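Putative gamma-glutamylcyclotransferase PH0828 (Pyrococcus horikoshii, PDB 1V30) probably acts as a gamma-glutamylcyclotransferase, an enzyme with acyltransferase activity. Local coordinates at residues 30-42 with 81-93. Sequence-based numbering, arbitrary orientation.
Sequences KFLGEDWIEGYQL and YRLVEVSTKFGKA
With CG anti to the backbone N (chi1 -165°), Asp35 points its carboxylate at the hairpin turn, while Lys89, its CG set between the backbone N and the carbonyl carbon (chi1 59°), sends an extended chain back past it in the opposite direction. The contact belongs to the AIG2-like gamma-glutamylcyclotransferase fold: the 88-91 type I turn, which joins strands 81-86 and 93-98, closes against strand 30-37, one of the two outer strands of a three-stranded antiparallel sheet. Asp35 OD2 accepts a hydrogen bond from Lys89 N at 2.8 Å, the donor lying above the carboxylate plane, and OD1 takes a weak bond from the next amide, Trp36 N. Lys89 NZ stays 4.4 Å from Asp35 OD1, too far for a salt bridge. Were Asp35 cut back to an alanine, the Lys89 amide would probably lose this acceptor and the turn would be held less firmly to the strand. Within the turn, Thr88 OG1 accepts from Phe90 N, forming an ST turn, and donates to Gly91 O.

The Phe90 ring lies over the classic bulge where Leu32 and Gly33 both face Val61; Leu32 CB sits 3.9 Å from the ring centroid in a CH-pi contact. Farther along, Ile37 crosses Val86 at roughly a right angle, Ile37 CG2 resting 4.0 Å from Val86 CB, and CD1 reaches Thr88 CG2. A water bridges the two backbones here, donating to Trp36 O and Ser87 O. Beyond the corner at 38-39, Tyr40 OH bonds to Glu97 and receives a second water that also donates to Glu85 O, while Val84 CG2 comes to 3.6 Å from Tyr40 OH.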
# COMPACT_ATOMS: atom_id res chain seq x y z
N LYS A 30 2.98 -4.70 -14.15
CA LYS A 30 4.26 -4.08 -14.46
C LYS A 30 4.68 -3.13 -13.35
O LYS A 30 3.97 -2.17 -13.04
CB LYS A 30 4.20 -3.33 -15.79
CG LYS A 30 5.50 -2.61 -16.14
CD LYS A 30 5.49 -2.03 -17.56
CE LYS A 30 4.41 -0.98 -17.75
NZ LYS A 30 3.04 -1.58 -17.75
N PHE A 31 5.83 -3.41 -12.74
CA PHE A 31 6.37 -2.57 -11.67
C PHE A 31 7.05 -1.36 -12.30
O PHE A 31 7.97 -1.50 -13.11
CB PHE A 31 7.38 -3.37 -10.84
CG PHE A 31 8.08 -2.57 -9.78
CD1 PHE A 31 7.36 -1.96 -8.75
CD2 PHE A 31 9.47 -2.44 -9.79
CE1 PHE A 31 8.01 -1.25 -7.75
CE2 PHE A 31 10.13 -1.73 -8.79
CZ PHE A 31 9.40 -1.13 -7.77
N LEU A 32 6.60 -0.16 -11.93
CA LEU A 32 7.18 1.06 -12.46
C LEU A 32 8.30 1.56 -11.56
O LEU A 32 9.27 2.15 -12.03
CB LEU A 32 6.12 2.15 -12.60
CG LEU A 32 4.91 1.90 -13.50
CD1 LEU A 32 4.04 3.15 -13.52
CD2 LEU A 32 5.36 1.54 -14.91
N GLY A 33 8.16 1.32 -10.26
CA GLY A 33 9.15 1.77 -9.31
C GLY A 33 8.48 2.20 -8.02
O GLY A 33 7.25 2.22 -7.93
N GLU A 34 9.29 2.53 -7.01
CA GLU A 34 8.75 2.97 -5.74
C GLU A 34 8.69 4.49 -5.73
O GLU A 34 9.35 5.15 -6.53
CB GLU A 34 9.63 2.48 -4.58
CG GLU A 34 9.78 0.96 -4.52
CD GLU A 34 10.60 0.49 -3.33
OE1 GLU A 34 11.55 1.20 -2.95
OE2 GLU A 34 10.29 -0.58 -2.78
N ASP A 35 7.89 5.04 -4.82
CA ASP A 35 7.77 6.48 -4.70
C ASP A 35 7.29 6.78 -3.29
O ASP A 35 7.03 5.87 -2.51
CB ASP A 35 6.77 7.00 -5.74
CG ASP A 35 6.84 8.50 -5.93
OD1 ASP A 35 7.80 9.14 -5.44
OD2 ASP A 35 5.94 9.05 -6.60
N TRP A 36 7.19 8.07 -2.97
CA TRP A 36 6.71 8.50 -1.67
C TRP A 36 5.52 9.42 -1.85
O TRP A 36 5.55 10.35 -2.66
CB TRP A 36 7.81 9.24 -0.90
CG TRP A 36 8.95 8.38 -0.46
CD1 TRP A 36 10.08 8.08 -1.17
CD2 TRP A 36 9.08 7.69 0.80
NE1 TRP A 36 10.90 7.27 -0.43
CE2 TRP A 36 10.31 7.01 0.78
CE3 TRP A 36 8.27 7.60 1.94
CZ2 TRP A 36 10.76 6.24 1.86
CZ3 TRP A 36 8.71 6.83 3.01
CH2 TRP A 36 9.95 6.16 2.96
N ILE A 37 4.45 9.14 -1.12
CA ILE A 37 3.24 9.95 -1.19
C ILE A 37 3.19 10.87 0.03
O ILE A 37 3.21 10.40 1.17
CB ILE A 37 1.97 9.07 -1.20
CG1 ILE A 37 2.11 7.95 -2.25
CG2 ILE A 37 0.74 9.93 -1.51
CD1 ILE A 37 2.33 8.44 -3.67
N GLU A 38 3.15 12.17 -0.22
CA GLU A 38 3.09 13.14 0.86
C GLU A 38 1.67 13.25 1.40
O GLU A 38 0.71 13.06 0.66
CB GLU A 38 3.56 14.51 0.36
CG GLU A 38 5.05 14.61 0.09
CD GLU A 38 5.88 14.61 1.37
OE1 GLU A 38 7.11 14.46 1.28
OE2 GLU A 38 5.29 14.79 2.46
N GLY A 39 1.54 13.53 2.69
CA GLY A 39 0.23 13.68 3.29
C GLY A 39 -0.43 12.41 3.82
O GLY A 39 -1.65 12.38 4.01
N TYR A 40 0.36 11.37 4.05
CA TYR A 40 -0.18 10.12 4.57
C TYR A 40 0.66 9.53 5.69
O TYR A 40 1.88 9.67 5.72
CB TYR A 40 -0.30 9.07 3.45
CG TYR A 40 -1.57 9.18 2.64
CD1 TYR A 40 -1.63 9.97 1.50
CD2 TYR A 40 -2.72 8.49 3.03
CE1 TYR A 40 -2.82 10.09 0.77
CE2 TYR A 40 -3.91 8.60 2.31
CZ TYR A 40 -3.95 9.40 1.18
OH TYR A 40 -5.13 9.52 0.48
N GLN A 41 -0.02 8.87 6.62
CA GLN A 41 0.63 8.20 7.74
C GLN A 41 0.30 6.72 7.63
O GLN A 41 -0.74 6.35 7.08
CB GLN A 41 0.11 8.75 9.07
CG GLN A 41 0.30 10.24 9.24
CD GLN A 41 -0.07 10.70 10.62
OE1 GLN A 41 -1.04 10.21 11.21
NE2 GLN A 41 0.69 11.65 11.15
N LEU A 42 1.19 5.89 8.16
CA LEU A 42 1.01 4.44 8.10
C LEU A 42 0.92 3.83 9.49
O LEU A 42 1.77 4.09 10.34
CB LEU A 42 2.19 3.81 7.35
CG LEU A 42 2.20 2.28 7.20
CD1 LEU A 42 1.00 1.81 6.40
CD2 LEU A 42 3.50 1.85 6.51
N TYR A 81 -11.33 -0.23 3.17
CA TYR A 81 -10.56 0.76 2.44
C TYR A 81 -11.38 1.36 1.30
O TYR A 81 -12.22 0.70 0.72
CB TYR A 81 -9.29 0.14 1.84
CG TYR A 81 -8.39 -0.59 2.82
CD1 TYR A 81 -8.66 -1.90 3.21
CD2 TYR A 81 -7.23 0.02 3.31
CE1 TYR A 81 -7.79 -2.59 4.07
CE2 TYR A 81 -6.36 -0.66 4.16
CZ TYR A 81 -6.64 -1.96 4.54
OH TYR A 81 -5.76 -2.64 5.36
N ARG A 82 -11.13 2.63 0.98
CA ARG A 82 -11.83 3.26 -0.12
C ARG A 82 -10.79 3.78 -1.11
O ARG A 82 -9.70 4.21 -0.72
CB ARG A 82 -12.77 4.36 0.38
CG ARG A 82 -13.98 3.79 1.11
CD ARG A 82 -14.88 4.87 1.70
NE ARG A 82 -14.16 5.68 2.67
CZ ARG A 82 -14.73 6.52 3.53
NH1 ARG A 82 -16.05 6.66 3.55
NH2 ARG A 82 -13.99 7.23 4.36
N LEU A 83 -11.14 3.73 -2.38
CA LEU A 83 -10.26 4.13 -3.47
C LEU A 83 -10.08 5.64 -3.59
O LEU A 83 -11.06 6.38 -3.68
CB LEU A 83 -10.82 3.57 -4.78
CG LEU A 83 -9.89 3.43 -5.98
CD1 LEU A 83 -8.87 2.33 -5.71
CD2 LEU A 83 -10.72 3.09 -7.21
N VAL A 84 -8.84 6.10 -3.58
CA VAL A 84 -8.54 7.51 -3.73
C VAL A 84 -7.46 7.66 -4.79
O VAL A 84 -6.83 6.68 -5.19
CB VAL A 84 -8.03 8.15 -2.41
CG1 VAL A 84 -9.09 8.03 -1.33
CG2 VAL A 84 -6.73 7.49 -1.96
N GLU A 85 -7.26 8.88 -5.25
CA GLU A 85 -6.24 9.15 -6.26
C GLU A 85 -5.10 9.92 -5.61
O GLU A 85 -5.32 10.81 -4.79
CB GLU A 85 -6.85 9.95 -7.41
CG GLU A 85 -7.80 9.12 -8.26
CD GLU A 85 -8.83 9.96 -8.98
OE1 GLU A 85 -8.44 10.86 -9.75
OE2 GLU A 85 -10.03 9.71 -8.77
N VAL A 86 -3.88 9.55 -5.98
CA VAL A 86 -2.69 10.21 -5.46
C VAL A 86 -1.73 10.50 -6.60
O VAL A 86 -1.75 9.85 -7.64
CB VAL A 86 -1.96 9.34 -4.41
CG1 VAL A 86 -2.86 9.09 -3.21
CG2 VAL A 86 -1.51 8.02 -5.02
N SER A 87 -0.89 11.51 -6.40
CA SER A 87 0.10 11.85 -7.42
C SER A 87 1.37 11.04 -7.17
O SER A 87 1.75 10.83 -6.02
CB SER A 87 0.43 13.34 -7.36
OG SER A 87 -0.68 14.14 -7.71
N THR A 88 1.99 10.56 -8.24
CA THR A 88 3.25 9.83 -8.13
C THR A 88 4.12 10.37 -9.25
O THR A 88 3.63 11.02 -10.17
CB THR A 88 3.09 8.30 -8.34
OG1 THR A 88 3.06 8.00 -9.74
CG2 THR A 88 1.83 7.80 -7.67
N LYS A 89 5.42 10.10 -9.18
CA LYS A 89 6.32 10.59 -10.22
C LYS A 89 6.11 9.88 -11.55
O LYS A 89 6.72 10.25 -12.56
CB LYS A 89 7.77 10.45 -9.77
CG LYS A 89 8.21 9.05 -9.43
CD LYS A 89 9.59 9.10 -8.81
CE LYS A 89 10.08 7.72 -8.42
NZ LYS A 89 11.37 7.83 -7.71
N PHE A 90 5.23 8.88 -11.56
CA PHE A 90 4.93 8.15 -12.78
C PHE A 90 3.55 8.56 -13.29
O PHE A 90 3.07 8.05 -14.30
CB PHE A 90 4.92 6.64 -12.54
CG PHE A 90 6.16 6.13 -11.87
CD1 PHE A 90 6.15 5.84 -10.51
CD2 PHE A 90 7.33 5.94 -12.60
CE1 PHE A 90 7.30 5.37 -9.88
CE2 PHE A 90 8.48 5.47 -11.97
CZ PHE A 90 8.47 5.18 -10.61
N GLY A 91 2.92 9.49 -12.57
CA GLY A 91 1.59 9.94 -12.94
C GLY A 91 0.57 9.59 -11.87
O GLY A 91 0.89 8.92 -10.88
N LYS A 92 -0.67 10.03 -12.05
CA LYS A 92 -1.72 9.75 -11.09
C LYS A 92 -1.95 8.24 -10.94
O LYS A 92 -1.86 7.49 -11.91
CB LYS A 92 -3.02 10.42 -11.52
CG LYS A 92 -3.05 11.93 -11.31
CD LYS A 92 -3.09 12.27 -9.83
CE LYS A 92 -3.20 13.78 -9.61
NZ LYS A 92 -3.29 14.13 -8.17
N ALA A 93 -2.23 7.82 -9.71
CA ALA A 93 -2.47 6.41 -9.43
C ALA A 93 -3.55 6.27 -8.37
O ALA A 93 -3.84 7.21 -7.62
CB ALA A 93 -1.18 5.75 -8.95
O HOH W 1 3.93 11.69 -4.86
O HOH W 2 -5.57 11.17 -1.75